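Local coordinates for protein thiaminase-I (Naegleria gruberi, PDB 4HCW) that belongs to the thiaminase family of proteins, with a single chain of mixed helices and strands built round a large beta sheet, at residues Asp52-Ala57 / Ser67-Phe72; Phe72-Val77 / Val335-Asp340. All coordinates share one frame; numbering follows the deposited sequence.

Contact 1. Residues Asp52-Ala57 / Ser67-Phe72; sequences DCYSDA and STDSIF
Cys53 faces the end of strand 65-69 from a type I beta turn spanning Asp52 to Ser55, its CA lying 5.3 Å from that of Thr68. The loop after strand 44-50 thus meets the C-terminal end of strand 65-69 and the residues that follow it; both strands run parallel to strand 8-13 in the large mixed sheet. The SG of Cys53, set between the backbone N and the carbonyl carbon (chi1 66°), accepts a hydrogen bond from Asp69 N with an N-H...S angle of 162°. The same sulfur lies over the centre of the Tyr54 ring, while Cys53 CB touches Thr68 OG1. Tyr54 directs its hydroxyl at Asp69, ring and carboxylate planes standing 85° apart. The Asp69 oxygens divide the work: OD2 accepts from the Tyr54 hydroxyl, and OD1 accepts a hydrogen bond from Ile71 N, above the carboxylate plane, in an Asx turn. The Phe72 ring crosses the Tyr54 side chain at about a right angle, CE2 lying 3.9 Å from Tyr54 CD1, and Phe72 CD2, at the ring edge, meets Cys53 O. Tyr16 and Phe159 add edge-to-face contacts to the Tyr54 ring. Tyr54 OH donates to the anti lone pair of Asp69 OD2, 2.5 Å away.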
ATOM      1  N   ASP A  52       0.605  10.659   9.807  1.00 61.88           N
ATOM      2  CA  ASP A  52       1.001   9.280  10.069  1.00 61.88           C
ATOM      3  C   ASP A  52      -0.196   8.452  10.521  1.00 61.88           C
ATOM      4  O   ASP A  52      -0.555   8.457  11.698  1.00 61.88           O
ATOM      5  CB  ASP A  52       2.095   9.236  11.138  1.00 63.98           C
ATOM      6  CG  ASP A  52       2.811   7.900  11.185  1.00 63.98           C
ATOM      7  OD1 ASP A  52       2.318   6.930  10.571  1.00 63.98           O
ATOM      8  OD2 ASP A  52       3.872   7.819  11.840  1.00 63.98           O
ATOM      9  N   CYS A  53      -0.803   7.730   9.584  1.00 60.49           N
ATOM     10  CA  CYS A  53      -1.950   6.884   9.893  1.00 60.49           C
ATOM     11  C   CYS A  53      -1.524   5.637  10.663  1.00 60.49           C
ATOM     12  O   CYS A  53      -2.362   4.896  11.174  1.00 60.49           O
ATOM     13  CB  CYS A  53      -2.688   6.484   8.614  1.00 71.26           C
ATOM     14  SG  CYS A  53      -1.743   5.410   7.510  1.00 71.26           S
ATOM     15  N   TYR A  54      -0.217   5.409  10.741  1.00 64.62           N
ATOM     16  CA  TYR A  54       0.311   4.269  11.482  1.00 64.62           C
ATOM     17  C   TYR A  54       0.668   4.669  12.909  1.00 64.62           C
ATOM     18  O   TYR A  54       1.481   4.022  13.568  1.00 64.62           O
ATOM     19  CB  TYR A  54       1.509   3.654  10.755  1.00 57.04           C
ATOM     20  CG  TYR A  54       1.160   3.161   9.368  1.00 57.04           C
ATOM     21  CD1 TYR A  54       0.328   2.062   9.191  1.00 57.04           C
ATOM     22  CD2 TYR A  54       1.650   3.800   8.238  1.00 57.04           C
ATOM     23  CE1 TYR A  54      -0.002   1.612   7.926  1.00 57.04           C
ATOM     24  CE2 TYR A  54       1.327   3.355   6.968  1.00 57.04           C
ATOM     25  CZ  TYR A  54       0.500   2.262   6.819  1.00 57.04           C
ATOM     26  OH  TYR A  54       0.175   1.816   5.558  1.00 57.04           O
ATOM     27  N   SER A  55       0.043   5.746  13.370  1.00 63.71           N
ATOM     28  CA  SER A  55       0.162   6.199  14.748  1.00 63.71           C
ATOM     29  C   SER A  55      -1.235   6.389  15.327  1.00 63.71           C
ATOM     30  O   SER A  55      -2.025   7.172  14.802  1.00 63.71           O
ATOM     31  CB  SER A  55       0.935   7.515  14.811  1.00 68.21           C
ATOM     32  OG  SER A  55       0.913   8.057  16.119  1.00 68.21           O
ATOM     33  N   ASP A  56      -1.539   5.666  16.402  1.00 83.91           N
ATOM     34  CA  ASP A  56      -2.861   5.735  17.020  1.00 83.91           C
ATOM     35  C   ASP A  56      -3.193   7.134  17.531  1.00 83.91           C
ATOM     36  O   ASP A  56      -4.358   7.529  17.562  1.00 83.91           O
ATOM     37  CB  ASP A  56      -2.982   4.718  18.158  1.00 81.44           C
ATOM     38  CG  ASP A  56      -3.102   3.295  17.658  1.00 81.44           C
ATOM     39  OD1 ASP A  56      -3.522   3.108  16.497  1.00 81.44           O
ATOM     40  OD2 ASP A  56      -2.784   2.364  18.426  1.00 81.44           O
ATOM     41  N   ALA A  57      -2.165   7.876  17.928  1.00 75.60           N
ATOM     42  CA  ALA A  57      -2.351   9.235  18.421  1.00 75.60           C
ATOM     43  C   ALA A  57      -2.868  10.159  17.323  1.00 75.60           C
ATOM     44  O   ALA A  57      -3.680  11.049  17.579  1.00 75.60           O
ATOM     45  CB  ALA A  57      -1.050   9.770  18.998  1.00 80.60           C
ATOM     46  N   SER A  67      -5.016  11.560   4.377  1.00 78.82           N
ATOM     47  CA  SER A  67      -4.799  10.329   3.631  1.00 78.82           C
ATOM     48  C   SER A  67      -4.421   9.209   4.590  1.00 78.82           C
ATOM     49  O   SER A  67      -3.428   9.307   5.311  1.00 78.82           O
ATOM     50  CB  SER A  67      -3.703  10.517   2.581  1.00 88.89           C
ATOM     51  OG  SER A  67      -3.517   9.334   1.823  1.00 88.89           O
ATOM     52  N   THR A  68      -5.221   8.148   4.604  1.00 62.32           N
ATOM     53  CA  THR A  68      -4.981   7.030   5.507  1.00 62.32           C
ATOM     54  C   THR A  68      -5.011   5.694   4.780  1.00 62.32           C
ATOM     55  O   THR A  68      -5.657   5.553   3.742  1.00 62.32           O
ATOM     56  CB  THR A  68      -6.021   6.988   6.640  1.00 71.16           C
ATOM     57  OG1 THR A  68      -5.839   5.794   7.412  1.00 71.16           O
ATOM     58  CG2 THR A  68      -7.431   7.002   6.069  1.00 71.16           C
ATOM     59  N   ASP A  69      -4.300   4.716   5.330  1.00 69.35           N
ATOM     60  CA  ASP A  69      -4.354   3.357   4.818  1.00 69.35           C
ATOM     61  C   ASP A  69      -5.754   2.816   5.073  1.00 69.35           C
ATOM     62  O   ASP A  69      -6.333   3.049   6.134  1.00 69.35           O
ATOM     63  CB  ASP A  69      -3.308   2.484   5.515  1.00 74.86           C
ATOM     64  CG  ASP A  69      -3.080   1.158   4.808  1.00 74.86           C
ATOM     65  OD1 ASP A  69      -4.031   0.619   4.200  1.00 74.86           O
ATOM     66  OD2 ASP A  69      -1.940   0.648   4.863  1.00 74.86           O
ATOM     67  N   SER A  70      -6.299   2.097   4.098  1.00 72.06           N
ATOM     68  CA  SER A  70      -7.646   1.550   4.220  1.00 72.06           C
ATOM     69  C   SER A  70      -7.704   0.394   5.218  1.00 72.06           C
ATOM     70  O   SER A  70      -8.784  -0.097   5.546  1.00 72.06           O
ATOM     71  CB  SER A  70      -8.172   1.105   2.853  1.00 61.70           C
ATOM     72  OG  SER A  70      -7.291   0.178   2.245  1.00 61.70           O
ATOM     73  N   ILE A  71      -6.540  -0.029   5.701  1.00 75.61           N
ATOM     74  CA  ILE A  71      -6.461  -1.107   6.682  1.00 75.61           C
ATOM     75  C   ILE A  71      -7.053  -0.669   8.022  1.00 75.61           C
ATOM     76  O   ILE A  71      -7.459  -1.500   8.833  1.00 75.61           O
ATOM     77  CB  ILE A  71      -5.003  -1.593   6.877  1.00 54.89           C
ATOM     78  CG1 ILE A  71      -4.973  -2.965   7.556  1.00 54.89           C
ATOM     79  CG2 ILE A  71      -4.186  -0.572   7.659  1.00 54.89           C
ATOM     80  CD1 ILE A  71      -3.582  -3.536   7.710  1.00 54.89           C
ATOM     81  N   PHE A  72      -7.110   0.640   8.241  1.00 70.31           N
ATOM     82  CA  PHE A  72      -7.660   1.186   9.476  1.00 70.31           C
ATOM     83  C   PHE A  72      -8.922   1.992   9.201  1.00 70.31           C
ATOM     84  O   PHE A  72      -9.423   2.691  10.080  1.00 70.31           O
ATOM     85  CB  PHE A  72      -6.626   2.067  10.179  1.00 63.15           C
ATOM     86  CG  PHE A  72      -5.401   1.324  10.626  1.00 63.15           C
ATOM     87  CD1 PHE A  72      -5.491   0.013  11.064  1.00 63.15           C
ATOM     88  CD2 PHE A  72      -4.160   1.935  10.603  1.00 63.15           C
ATOM     89  CE1 PHE A  72      -4.365  -0.673  11.475  1.00 63.15           C
ATOM     90  CE2 PHE A  72      -3.030   1.255  11.011  1.00 63.15           C
ATOM     91  CZ  PHE A  72      -3.133  -0.050  11.449  1.00 63.15           C
TER

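Contact 2. Residues Phe72-Val77 / Val335-Asp340; sequences FLPYLV and VLRCVD
Pro74 and Arg337 carry the centre of this contact, their side chains crossing at about a right angle where the first turn of helix 73-77 packs against strand 335-338. The two short axes approach to 7.0 Å and run in roughly the same direction, 30° apart. Pro74 CG sits over one face of the Arg337 guanidinium, offset toward its rim and 3.9 Å from NE, while CG and CD of the proline also rest on Arg337 CB. The arginine chain leaves its backbone with CG anti to the carbonyl carbon and bends at chi3 (-56°), which turns NE back beside the proline ring. Leu73 CD2 approaches the guanidinium more loosely and obliquely.

At the next residue of the strand, Cys338 SG lies at the edge of the Phe72 ring, near its plane and 4.0 Å from CE1, in a sulfur-aromatic contact. The carbonyl of Cys338 points into the start of the helix, where its O touches Pro74 CB at 3.3 Å and accepts a weak hydrogen bond from Tyr75 N. Beyond it, Val339 O receives a CA-H...O contact from Tyr75 CA, also 3.3 Å long. Tyr75 CG is anti to the backbone N (chi1 162°), and CD1 of the ring meets the carbonyl carbon of Asp340 obliquely.

Outside the pair, Arg337 NH1 forms a salt bridge with Asp178 on strand 176-179, the parallel partner of strand 335-338, and NH2 bonds to Ser106 O. The buried guanidinium therefore meets its polar needs with partners beyond the helix, and one of its flat faces takes Pro74 CG in van der Waals contact. Its positive charge is probably offset largely by Asp178. Between the two segments the contact is mainly van der Waals, with one weak backbone hydrogen bond and a CA-H...O contact.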
ATOM      1  N   PHE A  72      -7.110   0.640   8.241  1.00 70.31           N
ATOM      2  CA  PHE A  72      -7.660   1.186   9.476  1.00 70.31           C
ATOM      3  C   PHE A  72      -8.922   1.992   9.201  1.00 70.31           C
ATOM      4  O   PHE A  72      -9.423   2.691  10.080  1.00 70.31           O
ATOM      5  CB  PHE A  72      -6.626   2.067  10.179  1.00 63.15           C
ATOM      6  CG  PHE A  72      -5.401   1.324  10.626  1.00 63.15           C
ATOM      7  CD1 PHE A  72      -5.491   0.013  11.064  1.00 63.15           C
ATOM      8  CD2 PHE A  72      -4.160   1.935  10.603  1.00 63.15           C
ATOM      9  CE1 PHE A  72      -4.365  -0.673  11.475  1.00 63.15           C
ATOM     10  CE2 PHE A  72      -3.030   1.255  11.011  1.00 63.15           C
ATOM     11  CZ  PHE A  72      -3.133  -0.050  11.449  1.00 63.15           C
ATOM     12  N   LEU A  73      -9.432   1.889   7.978  1.00 84.77           N
ATOM     13  CA  LEU A  73     -10.606   2.660   7.573  1.00 84.77           C
ATOM     14  C   LEU A  73     -11.890   2.336   8.356  1.00 84.77           C
ATOM     15  O   LEU A  73     -12.530   3.253   8.867  1.00 84.77           O
ATOM     16  CB  LEU A  73     -10.835   2.570   6.057  1.00 82.10           C
ATOM     17  CG  LEU A  73     -11.915   3.495   5.493  1.00 82.10           C
ATOM     18  CD1 LEU A  73     -11.577   4.951   5.785  1.00 82.10           C
ATOM     19  CD2 LEU A  73     -12.091   3.271   3.999  1.00 82.10           C
ATOM     20  N   PRO A  74     -12.273   1.044   8.457  1.00 83.41           N
ATOM     21  CA  PRO A  74     -13.502   0.756   9.208  1.00 83.41           C
ATOM     22  C   PRO A  74     -13.407   1.156  10.680  1.00 83.41           C
ATOM     23  O   PRO A  74     -14.393   1.626  11.249  1.00 83.41           O
ATOM     24  CB  PRO A  74     -13.642  -0.765   9.085  1.00 77.66           C
ATOM     25  CG  PRO A  74     -12.879  -1.115   7.858  1.00 77.66           C
ATOM     26  CD  PRO A  74     -11.714  -0.180   7.853  1.00 77.66           C
ATOM     27  N   TYR A  75     -12.236   0.971  11.283  1.00 73.27           N
ATOM     28  CA  TYR A  75     -12.013   1.405  12.658  1.00 73.27           C
ATOM     29  C   TYR A  75     -12.084   2.923  12.754  1.00 73.27           C
ATOM     30  O   TYR A  75     -12.530   3.474  13.762  1.00 73.27           O
ATOM     31  CB  TYR A  75     -10.660   0.907  13.174  1.00 68.02           C
ATOM     32  CG  TYR A  75     -10.160   1.648  14.398  1.00 68.02           C
ATOM     33  CD1 TYR A  75     -10.682   1.382  15.658  1.00 68.02           C
ATOM     34  CD2 TYR A  75      -9.164   2.611  14.292  1.00 68.02           C
ATOM     35  CE1 TYR A  75     -10.228   2.058  16.778  1.00 68.02           C
ATOM     36  CE2 TYR A  75      -8.704   3.291  15.404  1.00 68.02           C
ATOM     37  CZ  TYR A  75      -9.238   3.011  16.644  1.00 68.02           C
ATOM     38  OH  TYR A  75      -8.779   3.689  17.753  1.00 68.02           O
ATOM     39  N   LEU A  76     -11.643   3.595  11.697  1.00 84.05           N
ATOM     40  CA  LEU A  76     -11.665   5.050  11.651  1.00 84.05           C
ATOM     41  C   LEU A  76     -13.089   5.546  11.414  1.00 84.05           C
ATOM     42  O   LEU A  76     -13.453   6.645  11.833  1.00 84.05           O
ATOM     43  CB  LEU A  76     -10.727   5.558  10.555  1.00 58.73           C
ATOM     44  CG  LEU A  76     -10.166   6.972  10.704  1.00 58.73           C
ATOM     45  CD1 LEU A  76      -9.515   7.149  12.066  1.00 58.73           C
ATOM     46  CD2 LEU A  76      -9.168   7.252   9.593  1.00 58.73           C
ATOM     47  N   VAL A  77     -13.890   4.723  10.745  1.00106.77           N
ATOM     48  CA  VAL A  77     -15.291   5.043  10.489  1.00106.77           C
ATOM     49  C   VAL A  77     -16.123   4.945  11.765  1.00106.77           C
ATOM     50  O   VAL A  77     -16.955   5.809  12.044  1.00106.77           O
ATOM     51  CB  VAL A  77     -15.892   4.122   9.403  1.00 87.82           C
ATOM     52  CG1 VAL A  77     -17.412   4.191   9.411  1.00 87.82           C
ATOM     53  CG2 VAL A  77     -15.346   4.488   8.031  1.00 87.82           C
ATOM     54  N   VAL A 335      -8.348  -7.237   0.144  1.00 70.04           N
ATOM     55  CA  VAL A 335      -7.854  -6.115   0.937  1.00 70.04           C
ATOM     56  C   VAL A 335      -8.124  -6.343   2.421  1.00 70.04           C
ATOM     57  O   VAL A 335      -9.276  -6.418   2.846  1.00 70.04           O
ATOM     58  CB  VAL A 335      -8.505  -4.784   0.511  1.00 78.62           C
ATOM     59  CG1 VAL A 335      -8.064  -3.657   1.434  1.00 78.62           C
ATOM     60  CG2 VAL A 335      -8.163  -4.458  -0.935  1.00 78.62           C
ATOM     61  N   LEU A 336      -7.057  -6.448   3.206  1.00 67.83           N
ATOM     62  CA  LEU A 336      -7.184  -6.681   4.640  1.00 67.83           C
ATOM     63  C   LEU A 336      -7.489  -5.384   5.385  1.00 67.83           C
ATOM     64  O   LEU A 336      -6.758  -4.401   5.261  1.00 67.83           O
ATOM     65  CB  LEU A 336      -5.907  -7.318   5.190  1.00 60.16           C
ATOM     66  CG  LEU A 336      -5.897  -7.663   6.680  1.00 60.16           C
ATOM     67  CD1 LEU A 336      -7.011  -8.643   7.015  1.00 60.16           C
ATOM     68  CD2 LEU A 336      -4.545  -8.223   7.089  1.00 60.16           C
ATOM     69  N   ARG A 337      -8.574  -5.385   6.154  1.00 70.42           N
ATOM     70  CA  ARG A 337      -8.975  -4.208   6.919  1.00 70.42           C
ATOM     71  C   ARG A 337      -9.337  -4.569   8.358  1.00 70.42           C
ATOM     72  O   ARG A 337      -9.651  -5.721   8.658  1.00 70.42           O
ATOM     73  CB  ARG A 337     -10.151  -3.496   6.244  1.00 88.94           C
ATOM     74  CG  ARG A 337      -9.888  -3.081   4.806  1.00 88.94           C
ATOM     75  CD  ARG A 337     -10.976  -2.156   4.288  1.00 88.94           C
ATOM     76  NE  ARG A 337     -12.303  -2.754   4.394  1.00 88.94           N
ATOM     77  CZ  ARG A 337     -13.423  -2.160   3.992  1.00 88.94           C
ATOM     78  NH1 ARG A 337     -14.588  -2.777   4.127  1.00 88.94           N
ATOM     79  NH2 ARG A 337     -13.376  -0.950   3.454  1.00 88.94           N
ATOM     80  N   CYS A 338      -9.299  -3.577   9.242  1.00 70.73           N
ATOM     81  CA  CYS A 338      -9.579  -3.792  10.658  1.00 70.73           C
ATOM     82  C   CYS A 338     -10.879  -3.114  11.080  1.00 70.73           C
ATOM     83  O   CYS A 338     -11.112  -1.948  10.765  1.00 70.73           O
ATOM     84  CB  CYS A 338      -8.422  -3.273  11.509  1.00 68.10           C
ATOM     85  SG  CYS A 338      -6.796  -3.837  10.963  1.00 68.10           S
ATOM     86  N   VAL A 339     -11.718  -3.846  11.806  1.00 77.20           N
ATOM     87  CA  VAL A 339     -13.033  -3.348  12.199  1.00 77.20           C
ATOM     88  C   VAL A 339     -13.007  -2.495  13.465  1.00 77.20           C
ATOM     89  O   VAL A 339     -13.531  -1.381  13.477  1.00 77.20           O
ATOM     90  CB  VAL A 339     -14.039  -4.502  12.394  1.00 68.08           C
ATOM     91  CG1 VAL A 339     -15.351  -3.977  12.955  1.00 68.08           C
ATOM     92  CG2 VAL A 339     -14.268  -5.232  11.082  1.00 68.08           C
ATOM     93  N   ASP A 340     -12.403  -3.015  14.528  1.00 69.00           N
ATOM     94  CA  ASP A 340     -12.439  -2.333  15.819  1.00 69.00           C
ATOM     95  C   ASP A 340     -11.069  -2.155  16.473  1.00 69.00           C
ATOM     96  O   ASP A 340     -10.969  -2.076  17.698  1.00 69.00           O
ATOM     97  CB  ASP A 340     -13.385  -3.061  16.780  1.00 90.76           C
ATOM     98  CG  ASP A 340     -13.112  -4.554  16.854  1.00 90.76           C
ATOM     99  OD1 ASP A 340     -11.998  -4.983  16.487  1.00 90.76           O
ATOM    100  OD2 ASP A 340     -14.016  -5.300  17.285  1.00 90.76           O
TER

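In the fold
The centres of contact 1 and contact 2 lie about 10 Å apart on the same side of the chain's centre, and Phe72, the N-cap residue of helix 73-77, belongs to both. Contact 1 closes first along the chain and joins nearby residues; contact 2 then ties helix 73-77, which follows strand 65-69, to strand 335-338 more than 250 residues later. The two also touch directly: Ile71 O lies 2.8 Å from Cys338 N, a probable hydrogen bond, and Thr68 CG2 packs on Leu76 CD2. Together they tie the C-terminal end of strand 65-69, an interior strand of the large mixed sheet, to the separate two-stranded parallel sheet of 176-179 and 335-338, with helix 343-353 packing against Phe72.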